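Local coordinates for protein copper-sensitive operon repressor (CsoR) (Geobacillus thermodenitrificans, PDB 4M1P) that represses transcription of a copper-sensitive operon by binding DNA and senses Cu(I), whose binding switches the repressor allosterically, at the interface of chains A and B. Residues are numbered along the deposited sequence; one frame, centred on the assembly and turned at random. Chains: chain A/B, Copper-sensitive operon repressor (CsoR).

The interface of chains A and B. Residues chain A 60, 63-64, 101-102; chain B 53, 56-57, 60.
The side-chain amide of B:Gln60 reaches between two helices of chain A, its oxygen, as modelled, turned to A:Phe102 and its nitrogen to A:Leu63 and A:Arg64; at this resolution the flip is not firmly settled. OE1 lies beside the CD1-CE1 bond of A:Phe102, a little off the ring plane and 3.3 Å from CE1. The amide stands steeply to the ring, the planes 74° apart, and is not stacked on it. At the other end of the amide, NE2 comes up to the backbone of helix 49-85 of chain A and lies 3.4 Å from CG of A:Arg64; it makes no hydrogen bond to chain A here. The chain of B:Gln60 stays straight past CG (chi2 179°), which carries the amide this far across, while its own CG rests 4.0 Å from CB of A:Leu63, the two side chains running antiparallel, flank to flank.

A:Phe102, near the end of helix 88-103, lies against helix 49-85 of chain B. B:Ser57 puts its CB over the ring face, 4.0 Å from the centroid, a CH-pi contact. The carbonyl O of B:Leu53 sits above the ring plane near CZ, 3.4 Å away, on the face that B:Ser57 covers, and CD2 of B:Leu53 packs against CE2. One residue back, A:Gln101 brings the methylene CG to within 3.5 Å of OG of B:Ser57, whose hydroxyl is anti to its backbone N (chi1 178°) and leans towards that helix. An alanine in place of A:Phe102 would probably leave a gap between B:Leu53, B:Ser57 and B:Gln60, with the B:Gln60 amide freer to turn.

Van der Waals contacts thus carry this patch, which hides 310 Å² of protein surface and has a twin across the two-fold axis. It ties the last helix of one subunit to the long helix of the other, which also bears the Cu(I) ligands B:Cys49, B:His74 and B:Cys78, and the two long helices meet here as well. The patch helps hold the subunits together; a link to the copper-driven switch is possible, but this contact alone does not show it.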
ATOM      1  N   GLN A  60      -1.332   6.950   9.944  1.00 47.27           N
ATOM      2  CA  GLN A  60      -1.763   6.066   8.855  1.00 49.58           C
ATOM      3  C   GLN A  60      -1.909   4.616   9.322  1.00 48.09           C
ATOM      4  O   GLN A  60      -2.860   3.925   8.960  1.00 49.96           O
ATOM      5  CB  GLN A  60      -0.782   6.130   7.689  1.00 45.57           C
ATOM      6  CG  GLN A  60      -0.818   7.425   6.907  1.00 51.32           C
ATOM      7  CD  GLN A  60       0.191   7.426   5.781  1.00 67.72           C
ATOM      8  OE1 GLN A  60       1.226   6.762   5.861  1.00 74.86           O
ATOM      9  NE2 GLN A  60      -0.107   8.161   4.717  1.00 73.60           N
ATOM     10  N   LEU A  63      -4.980   4.263  11.410  1.00 52.50           N
ATOM     11  CA  LEU A  63      -6.162   4.355  10.562  1.00 54.41           C
ATOM     12  C   LEU A  63      -6.454   3.055   9.821  1.00 53.05           C
ATOM     13  O   LEU A  63      -7.616   2.660   9.697  1.00 52.85           O
ATOM     14  CB  LEU A  63      -6.020   5.495   9.560  1.00 56.30           C
ATOM     15  CG  LEU A  63      -6.556   6.838  10.030  1.00 59.41           C
ATOM     16  CD1 LEU A  63      -6.243   7.892   9.003  1.00 64.55           C
ATOM     17  CD2 LEU A  63      -8.051   6.750  10.267  1.00 55.86           C
ATOM     18  N   ARG A  64      -5.406   2.409   9.315  1.00 49.52           N
ATOM     19  CA  ARG A  64      -5.553   1.097   8.696  1.00 51.76           C
ATOM     20  C   ARG A  64      -6.156   0.119   9.697  1.00 58.34           C
ATOM     21  O   ARG A  64      -7.019  -0.693   9.351  1.00 60.15           O
ATOM     22  CB  ARG A  64      -4.206   0.567   8.210  1.00 48.65           C
ATOM     23  CG  ARG A  64      -3.847   0.974   6.797  1.00 58.93           C
ATOM     24  CD  ARG A  64      -2.606   0.231   6.302  1.00 70.02           C
ATOM     25  NE  ARG A  64      -1.391   0.618   7.019  1.00 75.78           N
ATOM     26  CZ  ARG A  64      -0.624   1.655   6.685  1.00 80.25           C
ATOM     27  NH1 ARG A  64      -0.953   2.423   5.650  1.00 82.24           N
ATOM     28  NH2 ARG A  64       0.467   1.933   7.390  1.00 79.61           N
ATOM     29  N   GLN A 101     -12.129   1.102  -3.567  1.00 79.41           N
ATOM     30  CA  GLN A 101     -11.891   2.477  -3.140  1.00 78.54           C
ATOM     31  C   GLN A 101     -10.603   2.575  -2.329  1.00 74.40           C
ATOM     32  O   GLN A 101      -9.804   3.490  -2.524  1.00 77.39           O
ATOM     33  CB  GLN A 101     -13.075   2.996  -2.320  1.00 81.70           C
ATOM     34  CG  GLN A 101     -12.910   4.425  -1.802  1.00 87.20           C
ATOM     35  CD  GLN A 101     -13.000   5.468  -2.905  1.00 95.54           C
ATOM     36  OE1 GLN A 101     -13.882   5.405  -3.763  1.00 98.84           O
ATOM     37  NE2 GLN A 101     -12.090   6.438  -2.883  1.00 98.12           N
ATOM     38  N   PHE A 102     -10.405   1.622  -1.421  1.00 69.63           N
ATOM     39  CA  PHE A 102      -9.194   1.578  -0.609  1.00 70.09           C
ATOM     40  C   PHE A 102      -7.977   1.223  -1.460  1.00 77.15           C
ATOM     41  O   PHE A 102      -6.839   1.343  -1.007  1.00 76.60           O
ATOM     42  CB  PHE A 102      -9.340   0.568   0.530  1.00 68.58           C
ATOM     43  CG  PHE A 102      -9.999   1.124   1.766  1.00 77.14           C
ATOM     44  CD1 PHE A 102      -9.397   2.144   2.496  1.00 76.97           C
ATOM     45  CD2 PHE A 102     -11.208   0.609   2.217  1.00 79.56           C
ATOM     46  CE1 PHE A 102      -9.994   2.648   3.638  1.00 72.65           C
ATOM     47  CE2 PHE A 102     -11.810   1.109   3.361  1.00 77.95           C
ATOM     48  CZ  PHE A 102     -11.202   2.131   4.069  1.00 74.48           C
TER
ATOM     49  N   LEU B  53     -16.459   3.913   6.107  1.00 53.62           N
ATOM     50  CA  LEU B  53     -15.251   3.406   5.462  1.00 49.76           C
ATOM     51  C   LEU B  53     -14.820   4.300   4.301  1.00 46.85           C
ATOM     52  O   LEU B  53     -13.629   4.573   4.124  1.00 39.94           O
ATOM     53  CB  LEU B  53     -15.451   1.963   5.002  1.00 48.05           C
ATOM     54  CG  LEU B  53     -15.488   0.943   6.139  1.00 43.57           C
ATOM     55  CD1 LEU B  53     -16.116  -0.360   5.677  1.00 43.66           C
ATOM     56  CD2 LEU B  53     -14.090   0.697   6.667  1.00 40.97           C
ATOM     57  N   ILE B  56     -13.098   7.133   5.822  1.00 45.58           N
ATOM     58  CA  ILE B  56     -11.783   6.709   6.279  1.00 47.32           C
ATOM     59  C   ILE B  56     -10.826   6.614   5.097  1.00 50.79           C
ATOM     60  O   ILE B  56      -9.667   7.014   5.193  1.00 54.88           O
ATOM     61  CB  ILE B  56     -11.838   5.381   7.044  1.00 47.35           C
ATOM     62  CG1 ILE B  56     -12.511   5.594   8.404  1.00 45.71           C
ATOM     63  CG2 ILE B  56     -10.439   4.807   7.228  1.00 35.92           C
ATOM     64  CD1 ILE B  56     -12.456   4.400   9.310  1.00 45.07           C
ATOM     65  N   SER B  57     -11.320   6.103   3.976  1.00 49.74           N
ATOM     66  CA  SER B  57     -10.507   6.024   2.774  1.00 51.77           C
ATOM     67  C   SER B  57     -10.073   7.419   2.341  1.00 52.78           C
ATOM     68  O   SER B  57      -8.923   7.630   1.944  1.00 53.14           O
ATOM     69  CB  SER B  57     -11.269   5.338   1.649  1.00 53.74           C
ATOM     70  OG  SER B  57     -10.476   5.315   0.482  1.00 56.81           O
ATOM     71  N   GLN B  60      -7.158   8.596   4.881  1.00 47.27           N
ATOM     72  CA  GLN B  60      -5.892   7.952   4.513  1.00 49.58           C
ATOM     73  C   GLN B  60      -5.288   8.564   3.246  1.00 48.09           C
ATOM     74  O   GLN B  60      -4.082   8.787   3.162  1.00 49.96           O
ATOM     75  CB  GLN B  60      -6.090   6.453   4.311  1.00 45.57           C
ATOM     76  CG  GLN B  60      -6.335   5.674   5.584  1.00 51.32           C
ATOM     77  CD  GLN B  60      -6.540   4.202   5.308  1.00 67.72           C
ATOM     78  OE1 GLN B  60      -7.005   3.821   4.231  1.00 74.86           O
ATOM     79  NE2 GLN B  60      -6.185   3.361   6.271  1.00 73.60           N
TER